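Local coordinates for YdhT protein (Bacillus subtilis, PDB 3CBW), which hydrolyses internal beta-1,4-mannosidic linkages in mannan, galactomannan and glucomannan as a secreted endo-mannanase of glycosyl hydrolase family 26, at residues W103-P109 with Q165-V169; A255-Y261 with Q296-T301; E58-I62 with D309-V315. The protein carries 3 engineered substitutions. All coordinates share one frame; numbering follows the deposited sequence.

Contact 1 (W103-P109 with Q165-V169); sequences WKNGGIP and QGVPV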
ATOM      1  N   TRP A 103     -12.618  -5.046   8.198  1.00  9.13           N
ATOM      2  CA  TRP A 103     -11.945  -5.359   9.460  1.00  9.58           C
ATOM      3  C   TRP A 103     -12.853  -6.127  10.421  1.00  9.89           C
ATOM      4  O   TRP A 103     -12.456  -7.163  10.983  1.00 10.25           O
ATOM      5  CB  TRP A 103     -11.427  -4.088  10.130  1.00 10.51           C
ATOM      6  CG  TRP A 103     -10.975  -4.310  11.542  1.00 10.50           C
ATOM      7  CD1 TRP A 103     -11.646  -3.963  12.681  1.00 11.52           C
ATOM      8  CD2 TRP A 103      -9.782  -4.972  11.962  1.00 10.72           C
ATOM      9  NE1 TRP A 103     -10.931  -4.354  13.787  1.00 11.67           N
ATOM     10  CE2 TRP A 103      -9.783  -4.975  13.372  1.00 11.55           C
ATOM     11  CE3 TRP A 103      -8.699  -5.549  11.286  1.00 11.51           C
ATOM     12  CZ2 TRP A 103      -8.761  -5.549  14.114  1.00 13.15           C
ATOM     13  CZ3 TRP A 103      -7.682  -6.115  12.032  1.00 12.91           C
ATOM     14  CH2 TRP A 103      -7.718  -6.102  13.433  1.00 13.34           C
ATOM     15  N   LYS A 104     -14.071  -5.622  10.620  1.00 10.08           N
ATOM     16  CA  LYS A 104     -15.052  -6.293  11.483  1.00 10.91           C
ATOM     17  C   LYS A 104     -15.249  -7.752  11.082  1.00 11.10           C
ATOM     18  O   LYS A 104     -15.386  -8.627  11.936  1.00 11.47           O
ATOM     19  CB  LYS A 104     -16.387  -5.540  11.414  1.00 11.47           C
ATOM     20  CG  LYS A 104     -17.551  -6.178  12.162  1.00 14.86           C
ATOM     21  CD  LYS A 104     -17.416  -6.041  13.668  1.00 18.70           C
ATOM     22  CE  LYS A 104     -18.711  -6.419  14.381  1.00 20.97           C
ATOM     23  NZ  LYS A 104     -19.755  -5.360  14.236  1.00 22.53           N
ATOM     24  N   ASN A 105     -15.235  -8.007   9.778  1.00 10.75           N
ATOM     25  CA  ASN A 105     -15.508  -9.323   9.225  1.00 11.87           C
ATOM     26  C   ASN A 105     -14.279 -10.158   8.882  1.00 11.48           C
ATOM     27  O   ASN A 105     -14.369 -11.141   8.139  1.00 12.65           O
ATOM     28  CB  ASN A 105     -16.461  -9.209   8.045  1.00 12.88           C
ATOM     29  CG  ASN A 105     -17.842  -8.804   8.479  1.00 15.38           C
ATOM     30  OD1 ASN A 105     -18.479  -9.488   9.281  1.00 18.35           O
ATOM     31  ND2 ASN A 105     -18.317  -7.689   7.965  1.00 17.09           N
ATOM     32  N   GLY A 106     -13.132  -9.778   9.444  1.00 10.75           N
ATOM     33  CA  GLY A 106     -11.976 -10.674   9.447  1.00 10.81           C
ATOM     34  C   GLY A 106     -10.874 -10.407   8.437  1.00 10.66           C
ATOM     35  O   GLY A 106     -10.032 -11.275   8.217  1.00 10.56           O
ATOM     36  N   GLY A 107     -10.864  -9.222   7.827  1.00  9.85           N
ATOM     37  CA  GLY A 107      -9.768  -8.816   6.949  1.00  9.45           C
ATOM     38  C   GLY A 107      -9.097  -7.562   7.477  1.00  9.70           C
ATOM     39  O   GLY A 107      -9.285  -7.186   8.645  1.00  9.86           O
ATOM     40  N   ILE A 108      -8.288  -6.924   6.629  1.00  9.17           N
ATOM     41  CA  ILE A 108      -7.571  -5.698   6.996  1.00  9.71           C
ATOM     42  C   ILE A 108      -7.640  -4.726   5.816  1.00  8.71           C
ATOM     43  O   ILE A 108      -7.400  -5.117   4.670  1.00  8.47           O
ATOM     44  CB  ILE A 108      -6.067  -5.961   7.313  1.00 10.38           C
ATOM     45  CG1 ILE A 108      -5.859  -6.958   8.454  1.00 12.02           C
ATOM     46  CG2 ILE A 108      -5.333  -4.654   7.639  1.00 11.93           C
ATOM     47  CD1 ILE A 108      -4.400  -7.428   8.575  1.00 11.79           C
ATOM     48  N   PRO A 109      -7.990  -3.458   6.074  1.00  8.15           N
ATOM     49  CA  PRO A 109      -8.000  -2.478   4.983  1.00  7.80           C
ATOM     50  C   PRO A 109      -6.628  -1.893   4.669  1.00  7.66           C
ATOM     51  O   PRO A 109      -5.753  -1.807   5.536  1.00  7.97           O
ATOM     52  CB  PRO A 109      -8.961  -1.404   5.503  1.00  8.93           C
ATOM     53  CG  PRO A 109      -8.749  -1.433   6.990  1.00  9.73           C
ATOM     54  CD  PRO A 109      -8.467  -2.881   7.350  1.00  8.90           C
ATOM     55  N   GLN A 165     -13.169   3.681  15.229  1.00 12.42           N
ATOM     56  CA  GLN A 165     -13.617   2.306  15.460  1.00 13.32           C
ATOM     57  C   GLN A 165     -12.440   1.361  15.728  1.00 12.03           C
ATOM     58  O   GLN A 165     -12.608   0.138  15.712  1.00 11.97           O
ATOM     59  CB  GLN A 165     -14.440   1.803  14.276  1.00 14.60           C
ATOM     60  CG  GLN A 165     -15.752   2.527  14.070  1.00 18.99           C
ATOM     61  CD  GLN A 165     -16.860   1.916  14.890  1.00 24.05           C
ATOM     62  OE1 GLN A 165     -16.961   2.158  16.092  1.00 26.14           O
ATOM     63  NE2 GLN A 165     -17.696   1.102  14.246  1.00 26.21           N
ATOM     64  N   GLY A 166     -11.253   1.925  15.944  1.00 10.90           N
ATOM     65  CA  GLY A 166     -10.075   1.113  16.266  1.00 10.07           C
ATOM     66  C   GLY A 166      -9.580   0.232  15.120  1.00 10.05           C
ATOM     67  O   GLY A 166      -8.961  -0.801  15.364  1.00  9.98           O
ATOM     68  N   VAL A 167      -9.851   0.631  13.878  1.00  9.30           N
ATOM     69  CA  VAL A 167      -9.510  -0.185  12.713  1.00  9.47           C
ATOM     70  C   VAL A 167      -8.077   0.102  12.255  1.00  9.16           C
ATOM     71  O   VAL A 167      -7.779   1.229  11.851  1.00  8.97           O
ATOM     72  CB  VAL A 167     -10.474   0.121  11.562  1.00  9.63           C
ATOM     73  CG1 VAL A 167     -10.072  -0.617  10.289  1.00 11.18           C
ATOM     74  CG2 VAL A 167     -11.909  -0.223  11.974  1.00 11.35           C
ATOM     75  N   PRO A 168      -7.182  -0.907  12.310  1.00  8.94           N
ATOM     76  CA  PRO A 168      -5.831  -0.726  11.783  0.50  8.93           C
ATOM     77  C   PRO A 168      -5.884  -0.578  10.263  1.00  8.43           C
ATOM     78  O   PRO A 168      -6.689  -1.244   9.610  1.00  9.33           O
ATOM     79  CB  PRO A 168      -5.137  -2.039  12.148  0.50  9.47           C
ATOM     80  CG  PRO A 168      -6.236  -3.038  12.225  0.50  9.91           C
ATOM     81  CD  PRO A 168      -7.423  -2.291  12.761  0.50  9.51           C
ATOM     82  N   VAL A 169      -5.003   0.253   9.725  1.00  8.10           N
ATOM     83  CA  VAL A 169      -4.969   0.510   8.287  1.00  8.24           C
ATOM     84  C   VAL A 169      -3.543   0.393   7.776  1.00  7.91           C
ATOM     85  O   VAL A 169      -2.631   1.018   8.327  1.00  7.99           O
ATOM     86  CB  VAL A 169      -5.462   1.951   7.973  1.00  8.77           C
ATOM     87  CG1 VAL A 169      -5.279   2.320   6.492  1.00  9.85           C
ATOM     88  CG2 VAL A 169      -6.905   2.124   8.394  1.00 10.61           C
TER
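P168 sets the CD-CG edge of its ring on the face of the W103 indole, a worked example of how a proline can seat itself on an aromatic surface. In the conformer described, P168 CD stands over the centre of the six-membered ring, 3.5 Å from its centroid and only 7° off the ring normal, a CH-pi contact over the face. The neighbouring P168 CG leans toward the outer rim, near W103 CZ3, and the two side chains cross at about a right angle. A chi1 of 169° swings CG of W103 away from the backbone N and puts it beside the carbonyl carbon, from where the indole reaches P168.

V167 works at the root of the tryptophan. The two side chains slide past each other in opposite directions, with V167 CG1 3.7 Å from W103 CB and V167 CG2 near W103 CD1. The same CG1 also reaches P109 CG at 3.6 Å, so one methyl fills the angle between W103 and P109. P109 CD lies 3.3 Å from P168 O, a buried carbonyl that has no hydrogen-bonding partner in the model.

Both helices feeding the contact end in Schellman motifs, with G106 and G166 as their C-prime residues. Beyond these turns, strands 108-114 and 169-172 start side by side in the parallel barrel sheet, while helix 21-32 packs T22 against both W103 and P168.

Contact 2 (A255-Y261 with Q296-T301); sequences AYSINGY and QKYPKT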
ATOM      1  N   ALA A 255       7.400 -14.221 -12.654  1.00 11.49           N
ATOM      2  CA  ALA A 255       7.313 -14.103 -11.200  1.00 12.23           C
ATOM      3  C   ALA A 255       8.618 -14.339 -10.466  1.00 11.84           C
ATOM      4  O   ALA A 255       8.751 -13.955  -9.320  1.00 12.38           O
ATOM      5  CB  ALA A 255       6.269 -15.069 -10.670  1.00 13.27           C
ATOM      6  N   TYR A 256       9.583 -14.968 -11.122  1.00 10.66           N
ATOM      7  CA  TYR A 256      10.786 -15.429 -10.450  1.00 10.45           C
ATOM      8  C   TYR A 256      11.957 -14.464 -10.595  1.00 10.88           C
ATOM      9  O   TYR A 256      12.997 -14.665  -9.962  1.00 11.41           O
ATOM     10  CB  TYR A 256      11.174 -16.802 -10.996  1.00 10.71           C
ATOM     11  CG  TYR A 256      10.137 -17.872 -10.733  1.00 10.67           C
ATOM     12  CD1 TYR A 256      10.320 -18.801  -9.720  1.00 11.08           C
ATOM     13  CD2 TYR A 256       8.975 -17.949 -11.502  1.00 10.93           C
ATOM     14  CE1 TYR A 256       9.373 -19.794  -9.481  1.00 11.87           C
ATOM     15  CE2 TYR A 256       8.028 -18.918 -11.256  1.00 10.80           C
ATOM     16  CZ  TYR A 256       8.234 -19.829 -10.262  1.00 10.78           C
ATOM     17  OH  TYR A 256       7.283 -20.800 -10.071  1.00 12.64           O
ATOM     18  N   SER A 257      11.773 -13.434 -11.422  1.00 11.34           N
ATOM     19  CA  SER A 257      12.832 -12.485 -11.757  1.00 12.23           C
ATOM     20  C   SER A 257      12.614 -11.106 -11.159  1.00 12.37           C
ATOM     21  O   SER A 257      13.243 -10.138 -11.586  1.00 12.86           O
ATOM     22  CB  SER A 257      12.967 -12.375 -13.274  1.00 12.70           C
ATOM     23  OG  SER A 257      13.552 -13.556 -13.782  1.00 14.54           O
ATOM     24  N   ILE A 258      11.733 -11.012 -10.172  1.00 12.00           N
ATOM     25  CA  ILE A 258      11.445  -9.717  -9.568  1.00 12.08           C
ATOM     26  C   ILE A 258      12.650  -9.261  -8.761  1.00 12.46           C
ATOM     27  O   ILE A 258      13.169 -10.008  -7.933  1.00 14.15           O
ATOM     28  CB  ILE A 258      10.181  -9.760  -8.694  1.00 11.31           C
ATOM     29  CG1 ILE A 258       8.977 -10.246  -9.513  1.00 11.97           C
ATOM     30  CG2 ILE A 258       9.898  -8.373  -8.126  1.00 12.49           C
ATOM     31  CD1 ILE A 258       7.759 -10.645  -8.677  1.00 12.59           C
ATOM     32  N   ASN A 259      13.112  -8.048  -9.050  1.00 11.54           N
ATOM     33  CA  ASN A 259      14.269  -7.469  -8.390  1.00 11.43           C
ATOM     34  C   ASN A 259      13.852  -6.646  -7.179  1.00 10.83           C
ATOM     35  O   ASN A 259      12.873  -5.897  -7.243  1.00 11.33           O
ATOM     36  CB  ASN A 259      15.002  -6.589  -9.414  1.00 11.95           C
ATOM     37  CG  ASN A 259      16.249  -5.930  -8.866  1.00 12.75           C
ATOM     38  OD1 ASN A 259      16.174  -4.964  -8.105  1.00 13.28           O
ATOM     39  ND2 ASN A 259      17.414  -6.421  -9.289  1.00 16.66           N
ATOM     40  N   GLY A 260      14.584  -6.791  -6.076  1.00 10.49           N
ATOM     41  CA  GLY A 260      14.433  -5.870  -4.949  1.00 11.03           C
ATOM     42  C   GLY A 260      14.188  -6.508  -3.599  1.00 10.29           C
ATOM     43  O   GLY A 260      14.308  -5.850  -2.565  1.00 11.08           O
ATOM     44  N   TYR A 261      13.838  -7.789  -3.600  1.00  9.70           N
ATOM     45  CA  TYR A 261      13.516  -8.503  -2.375  1.00  9.93           C
ATOM     46  C   TYR A 261      14.700  -8.543  -1.403  1.00 10.03           C
ATOM     47  O   TYR A 261      14.544  -8.290  -0.214  1.00  9.77           O
ATOM     48  CB  TYR A 261      13.032  -9.907  -2.716  1.00  9.88           C
ATOM     49  CG  TYR A 261      12.887 -10.850  -1.555  1.00  9.73           C
ATOM     50  CD1 TYR A 261      11.704 -10.904  -0.824  1.00  9.12           C
ATOM     51  CD2 TYR A 261      13.924 -11.709  -1.200  1.00  9.87           C
ATOM     52  CE1 TYR A 261      11.556 -11.783   0.227  1.00  9.39           C
ATOM     53  CE2 TYR A 261      13.799 -12.584  -0.139  1.00 10.15           C
ATOM     54  CZ  TYR A 261      12.609 -12.615   0.567  1.00  9.73           C
ATOM     55  OH  TYR A 261      12.445 -13.489   1.598  1.00 10.86           O
ATOM     56  N   GLN A 296       9.603 -20.199  -3.207  1.00 12.04           N
ATOM     57  CA  GLN A 296      10.983 -20.520  -3.591  1.00 13.15           C
ATOM     58  C   GLN A 296      11.964 -19.356  -3.476  1.00 13.73           C
ATOM     59  O   GLN A 296      13.148 -19.565  -3.184  1.00 15.06           O
ATOM     60  CB  GLN A 296      11.020 -21.029  -5.035  1.00 13.36           C
ATOM     61  CG  GLN A 296      10.296 -22.341  -5.271  1.00 15.27           C
ATOM     62  CD  GLN A 296      10.874 -23.095  -6.446  1.00 16.45           C
ATOM     63  OE1 GLN A 296      12.062 -23.431  -6.451  1.00 19.50           O
ATOM     64  NE2 GLN A 296      10.051 -23.350  -7.457  1.00 15.26           N
ATOM     65  N   LYS A 297      11.485 -18.143  -3.750  1.00 12.98           N
ATOM     66  CA  LYS A 297      12.342 -16.964  -3.972  1.00 13.30           C
ATOM     67  C   LYS A 297      12.108 -15.853  -2.941  1.00 12.12           C
ATOM     68  O   LYS A 297      13.016 -15.096  -2.639  1.00 13.03           O
ATOM     69  CB  LYS A 297      12.095 -16.346  -5.364  1.00 13.05           C
ATOM     70  CG  LYS A 297      12.112 -17.300  -6.576  1.00 15.90           C
ATOM     71  CD  LYS A 297      13.467 -17.950  -6.816  1.00 17.97           C
ATOM     72  CE  LYS A 297      14.519 -16.958  -7.285  1.00 18.70           C
ATOM     73  NZ  LYS A 297      15.799 -17.691  -7.494  1.00 19.54           N
ATOM     74  N   TYR A 298      10.880 -15.721  -2.437  1.00 10.79           N
ATOM     75  CA  TYR A 298      10.520 -14.565  -1.599  1.00 10.48           C
ATOM     76  C   TYR A 298       9.805 -15.005  -0.314  1.00  9.99           C
ATOM     77  O   TYR A 298       8.725 -14.509   0.002  1.00  9.88           O
ATOM     78  CB  TYR A 298       9.642 -13.560  -2.388  1.00 10.68           C
ATOM     79  CG  TYR A 298       9.974 -13.413  -3.864  1.00 10.61           C
ATOM     80  CD1 TYR A 298      11.179 -12.844  -4.297  1.00 11.11           C
ATOM     81  CD2 TYR A 298       9.065 -13.829  -4.836  1.00 10.07           C
ATOM     82  CE1 TYR A 298      11.465 -12.711  -5.664  1.00 11.53           C
ATOM     83  CE2 TYR A 298       9.346 -13.698  -6.197  1.00 11.53           C
ATOM     84  CZ  TYR A 298      10.548 -13.153  -6.599  1.00 11.19           C
ATOM     85  OH  TYR A 298      10.827 -13.031  -7.952  1.00 12.33           O
ATOM     86  N   PRO A 299      10.404 -15.927   0.456  1.00 10.13           N
ATOM     87  CA  PRO A 299       9.645 -16.520   1.553  1.00 10.79           C
ATOM     88  C   PRO A 299       9.243 -15.569   2.690  1.00 10.39           C
ATOM     89  O   PRO A 299       8.285 -15.863   3.409  1.00 11.12           O
ATOM     90  CB  PRO A 299      10.573 -17.638   2.061  1.00 11.41           C
ATOM     91  CG  PRO A 299      11.932 -17.162   1.687  1.00 11.65           C
ATOM     92  CD  PRO A 299      11.750 -16.520   0.351  1.00 10.82           C
ATOM     93  N   LYS A 300       9.957 -14.452   2.843  1.00  9.59           N
ATOM     94  CA  LYS A 300       9.620 -13.476   3.892  1.00  9.74           C
ATOM     95  C   LYS A 300       8.390 -12.620   3.559  1.00  8.95           C
ATOM     96  O   LYS A 300       7.943 -11.833   4.390  1.00  8.99           O
ATOM     97  CB  LYS A 300      10.816 -12.580   4.212  1.00 10.73           C
ATOM     98  CG  LYS A 300      11.975 -13.309   4.872  1.00 13.10           C
ATOM     99  CD  LYS A 300      13.095 -12.333   5.157  1.00 17.10           C
ATOM    100  CE  LYS A 300      14.174 -12.964   6.009  1.00 20.01           C
ATOM    101  NZ  LYS A 300      15.193 -11.935   6.351  1.00 21.58           N
ATOM    102  N   THR A 301       7.845 -12.778   2.356  1.00  8.11           N
ATOM    103  CA  THR A 301       6.624 -12.067   1.969  1.00  8.08           C
ATOM    104  C   THR A 301       5.499 -12.318   2.972  1.00  8.01           C
ATOM    105  O   THR A 301       5.155 -13.470   3.267  1.00  8.73           O
ATOM    106  CB  THR A 301       6.143 -12.538   0.589  1.00  7.98           C
ATOM    107  OG1 THR A 301       7.159 -12.276  -0.379  1.00  8.54           O
ATOM    108  CG2 THR A 301       4.881 -11.805   0.178  1.00  8.24           C
TER
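Y298 and Y261 form the tight heart of this contact, where each tyrosine hydroxyl is held by backbone of the facing segment. Y298 turns an edge to the face of Y261, with centroids 5.6 Å apart and planes at 61°. Its own CA sits over that same ring, 3.8 Å from the Y261 centroid, as a CH-pi contact. With chi1 at -36°, Y298 sends its ring across to the loop at 255-258, where Y298 OH donates to A255 O at 2.7 Å and accepts from I258 N at 3.1 Å. I258 CB packs beside that hydroxyl; the I258 side chain lies about 9 Å from that of Y251, a probable substrate-binding residue. At the other end, K300 N donates to Y261 OH over 2.9 Å, and P299 CD lies against the same oxygen.

The outer side is looser. Y256 CD1 comes only to 3.9 Å from K297 CG, and the Q296 amide meets the edge of the Y256 ring; both polar ends, Y256 OH and Q296 NE2, bond instead to N292 OD1.

Chemically, Y298 OH is both donor and acceptor, which fixes the rotation of its hydroxyl and ties a loop beyond strand 245-252 to the end of helix 287-297 within the TIM barrel.

Contact 3 (E58-I62 with D309-V315); sequences EADRI and DEWSAAV
E58 and S312 are joined by a direct hydrogen bond, an example of one carboxylate meeting a loop directly and through water. S312 OG donates to E58 OE2 over 2.5 Å, a short bond that uses the syn lone pair. Chi1 of S312, at 170°, turns OG away from its own backbone N and toward the helix. The same OG accepts from A314 N at 2.9 Å, closing an ST turn, so the hydroxyl donates to the helix and accepts from its own loop.

Ionic pairing lies within the helix. R61 NH2 reaches back one turn to E58 OE1 at 3.0 Å, again on a syn lone pair, with the carboxylate oxygen tilted 21° out of the guanidinium plane. The bend of E58 at chi2, 63°, swings the carboxylate round, and there OE1 meets the arginine and OE2 the serine.

Water extends the network. One molecule donates to E58 OE2 and accepts from A313 N, while a second donates to E58 OE1 and accepts from D309 N. Each carboxylate oxygen therefore takes two bonds, which would be expected to favour the ionised form.

Van der Waals contacts complete the interface. V315 CG1 lies over one face of the R61 guanidinium, 3.3 Å from NH1, and A314 CB rests against the R61 backbone and, as an apolar pair, against I62 CG1, 4.1 Å away.

The arrangement belongs to the TIM-barrel fold of family 26: helix 57-66, following strand 41-49, holds the loop that leaves strand 301-306 at its C-terminal end. The loop opens with W307 and N308, which by similarity bind substrate, and 309-315 follows directly, so the contact borders the probable substrate cleft.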
ATOM      1  N   GLU A  58     -14.905  -6.561  -6.565  1.00 13.80           N
ATOM      2  CA  GLU A  58     -13.647  -7.293  -6.670  1.00 13.56           C
ATOM      3  C   GLU A  58     -13.544  -8.424  -5.631  1.00 13.10           C
ATOM      4  O   GLU A  58     -13.231  -9.551  -5.987  1.00 12.80           O
ATOM      5  CB  GLU A  58     -12.446  -6.330  -6.604  1.00 14.01           C
ATOM      6  CG  GLU A  58     -11.071  -7.008  -6.669  1.00 13.53           C
ATOM      7  CD  GLU A  58     -10.804  -7.743  -7.984  1.00 13.49           C
ATOM      8  OE1 GLU A  58     -11.498  -7.488  -9.000  1.00 14.96           O
ATOM      9  OE2 GLU A  58      -9.870  -8.572  -8.013  1.00 14.46           O
ATOM     10  N   ALA A  59     -13.837  -8.130  -4.366  1.00 13.10           N
ATOM     11  CA  ALA A  59     -13.857  -9.171  -3.334  1.00 13.22           C
ATOM     12  C   ALA A  59     -14.870 -10.263  -3.662  1.00 13.37           C
ATOM     13  O   ALA A  59     -14.586 -11.445  -3.511  1.00 13.29           O
ATOM     14  CB  ALA A  59     -14.156  -8.569  -1.972  1.00 13.45           C
ATOM     15  N   ASP A  60     -16.050  -9.853  -4.130  1.00 14.10           N
ATOM     16  CA  ASP A  60     -17.121 -10.803  -4.405  1.00 15.19           C
ATOM     17  C   ASP A  60     -16.798 -11.722  -5.591  1.00 15.60           C
ATOM     18  O   ASP A  60     -17.119 -12.913  -5.550  1.00 15.36           O
ATOM     19  CB  ASP A  60     -18.461 -10.073  -4.590  1.00 15.66           C
ATOM     20  CG  ASP A  60     -18.967  -9.425  -3.298  1.00 17.33           C
ATOM     21  OD1 ASP A  60     -18.533  -9.840  -2.200  1.00 19.23           O
ATOM     22  OD2 ASP A  60     -19.814  -8.508  -3.372  1.00 19.25           O
ATOM     23  N   ARG A  61     -16.137 -11.174  -6.617  1.00 16.15           N
ATOM     24  CA  ARG A  61     -15.688 -11.944  -7.793  1.00 16.98           C
ATOM     25  C   ARG A  61     -14.630 -12.967  -7.418  1.00 16.08           C
ATOM     26  O   ARG A  61     -14.623 -14.074  -7.943  1.00 16.04           O
ATOM     27  CB  ARG A  61     -15.099 -11.035  -8.881  1.00 18.44           C
ATOM     28  CG  ARG A  61     -16.090 -10.374  -9.813  1.00 21.17           C
ATOM     29  CD  ARG A  61     -15.419  -9.952 -11.132  1.00 24.34           C
ATOM     30  NE  ARG A  61     -14.059  -9.422 -10.970  1.00 26.61           N
ATOM     31  CZ  ARG A  61     -13.297  -8.986 -11.974  1.00 28.46           C
ATOM     32  NH1 ARG A  61     -13.751  -9.000 -13.222  1.00 28.50           N
ATOM     33  NH2 ARG A  61     -12.078  -8.520 -11.734  1.00 29.08           N
ATOM     34  N   ILE A  62     -13.714 -12.585  -6.527  1.00 15.24           N
ATOM     35  CA  ILE A  62     -12.693 -13.514  -6.056  1.00 14.97           C
ATOM     36  C   ILE A  62     -13.345 -14.660  -5.279  1.00 14.97           C
ATOM     37  O   ILE A  62     -12.990 -15.829  -5.445  1.00 15.39           O
ATOM     38  CB  ILE A  62     -11.624 -12.778  -5.210  1.00 14.43           C
ATOM     39  CG1 ILE A  62     -10.832 -11.816  -6.104  1.00 14.56           C
ATOM     40  CG2 ILE A  62     -10.709 -13.777  -4.519  1.00 14.75           C
ATOM     41  CD1 ILE A  62     -10.051 -10.774  -5.357  1.00 14.98           C
ATOM     42  N   ASP A 309      -9.675  -5.104 -12.004  1.00 16.07           N
ATOM     43  CA  ASP A 309      -9.883  -5.099 -13.456  1.00 17.25           C
ATOM     44  C   ASP A 309      -9.102  -6.229 -14.142  1.00 17.35           C
ATOM     45  O   ASP A 309      -9.164  -7.364 -13.677  1.00 17.19           O
ATOM     46  CB  ASP A 309      -9.580  -3.710 -14.033  1.00 18.00           C
ATOM     47  CG  ASP A 309     -10.466  -2.619 -13.431  1.00 19.94           C
ATOM     48  OD1 ASP A 309     -11.542  -2.937 -12.876  1.00 22.11           O
ATOM     49  OD2 ASP A 309     -10.083  -1.438 -13.523  1.00 22.52           O
ATOM     50  N   GLU A 310      -8.374  -5.936 -15.219  1.00 17.94           N
ATOM     51  CA  GLU A 310      -7.690  -6.995 -15.981  1.00 18.00           C
ATOM     52  C   GLU A 310      -6.519  -7.656 -15.235  1.00 16.92           C
ATOM     53  O   GLU A 310      -6.047  -8.728 -15.635  1.00 16.82           O
ATOM     54  CB  GLU A 310      -7.252  -6.497 -17.368  1.00 19.20           C
ATOM     55  CG  GLU A 310      -6.246  -5.358 -17.353  1.00 22.03           C
ATOM     56  CD  GLU A 310      -6.896  -3.980 -17.451  1.00 25.60           C
ATOM     57  OE1 GLU A 310      -6.262  -3.083 -18.050  1.00 28.48           O
ATOM     58  OE2 GLU A 310      -8.032  -3.794 -16.950  1.00 25.69           O
ATOM     59  N   TRP A 311      -6.061  -7.012 -14.159  1.00 15.86           N
ATOM     60  CA  TRP A 311      -4.994  -7.542 -13.309  1.00 15.16           C
ATOM     61  C   TRP A 311      -5.518  -8.495 -12.235  1.00 14.08           C
ATOM     62  O   TRP A 311      -4.736  -9.141 -11.533  1.00 14.25           O
ATOM     63  CB  TRP A 311      -4.231  -6.399 -12.619  1.00 16.18           C
ATOM     64  CG  TRP A 311      -3.538  -5.455 -13.556  1.00 16.99           C
ATOM     65  CD1 TRP A 311      -2.318  -5.624 -14.142  1.00 17.10           C
ATOM     66  CD2 TRP A 311      -4.025  -4.186 -14.000  1.00 18.43           C
ATOM     67  NE1 TRP A 311      -2.015  -4.540 -14.936  1.00 17.89           N
ATOM     68  CE2 TRP A 311      -3.051  -3.644 -14.868  1.00 18.40           C
ATOM     69  CE3 TRP A 311      -5.198  -3.456 -13.758  1.00 18.63           C
ATOM     70  CZ2 TRP A 311      -3.211  -2.398 -15.493  1.00 18.91           C
ATOM     71  CZ3 TRP A 311      -5.359  -2.220 -14.386  1.00 19.24           C
ATOM     72  CH2 TRP A 311      -4.369  -1.706 -15.238  1.00 18.93           C
ATOM     73  N   SER A 312      -6.843  -8.564 -12.090  1.00 12.98           N
ATOM     74  CA  SER A 312      -7.476  -9.274 -10.979  1.00 12.96           C
ATOM     75  C   SER A 312      -7.146 -10.750 -10.937  1.00 12.54           C
ATOM     76  O   SER A 312      -7.107 -11.419 -11.970  1.00 12.30           O
ATOM     77  CB  SER A 312      -8.996  -9.116 -11.049  1.00 13.43           C
ATOM     78  OG  SER A 312      -9.655  -9.966 -10.118  1.00 15.17           O
ATOM     79  N   ALA A 313      -6.957 -11.274  -9.730  1.00 12.84           N
ATOM     80  CA  ALA A 313      -6.822 -12.715  -9.559  1.00 13.31           C
ATOM     81  C   ALA A 313      -8.032 -13.439 -10.148  1.00 13.68           C
ATOM     82  O   ALA A 313      -7.888 -14.507 -10.728  1.00 13.58           O
ATOM     83  CB  ALA A 313      -6.671 -13.063  -8.093  1.00 13.68           C
ATOM     84  N   ALA A 314      -9.221 -12.845 -10.019  1.00 13.96           N
ATOM     85  CA  ALA A 314     -10.451 -13.523 -10.435  1.00 14.21           C
ATOM     86  C   ALA A 314     -10.500 -13.869 -11.923  1.00 14.34           C
ATOM     87  O   ALA A 314     -11.118 -14.870 -12.302  1.00 14.90           O
ATOM     88  CB  ALA A 314     -11.680 -12.712 -10.039  1.00 14.63           C
ATOM     89  N   VAL A 315      -9.850 -13.055 -12.754  1.00 14.31           N
ATOM     90  CA  VAL A 315      -9.945 -13.208 -14.219  1.00 15.35           C
ATOM     91  C   VAL A 315      -8.656 -13.737 -14.843  1.00 15.47           C
ATOM     92  O   VAL A 315      -8.534 -13.825 -16.067  1.00 16.87           O
ATOM     93  CB  VAL A 315     -10.372 -11.888 -14.908  1.00 15.99           C
ATOM     94  CG1 VAL A 315     -11.693 -11.390 -14.329  1.00 17.48           C
ATOM     95  CG2 VAL A 315      -9.284 -10.819 -14.790  1.00 16.33           C
TER
HETATM   96  O   HOH W   1      -7.319  -9.293  -7.427  1.00 12.94           O
HETATM   97  O   HOH W   2     -12.440  -5.457 -10.475  1.00 22.61           O

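Overall arrangement
From the N terminus, the chain passes helix 21-32 and strand 41-49 before helix 57-66, whose residues 58-62 open contact 3. Well over two hundred residues pass before 309-315 closes it, and this long loop encloses the other two contacts. Contact 1 opens at 103-109 and closes at 165-169, joining the starts of two adjacent barrel strands. Contact 2 follows in series, from 255-261 to 296-301, joining the stretch that follows one barrel strand to the helix leading into strand 301-306. None cross. Contact 3 thus brings an early helix to the loop after a late strand, across the closure of the barrel. The three remain separate, nearest atoms about 10 to 13 Å apart.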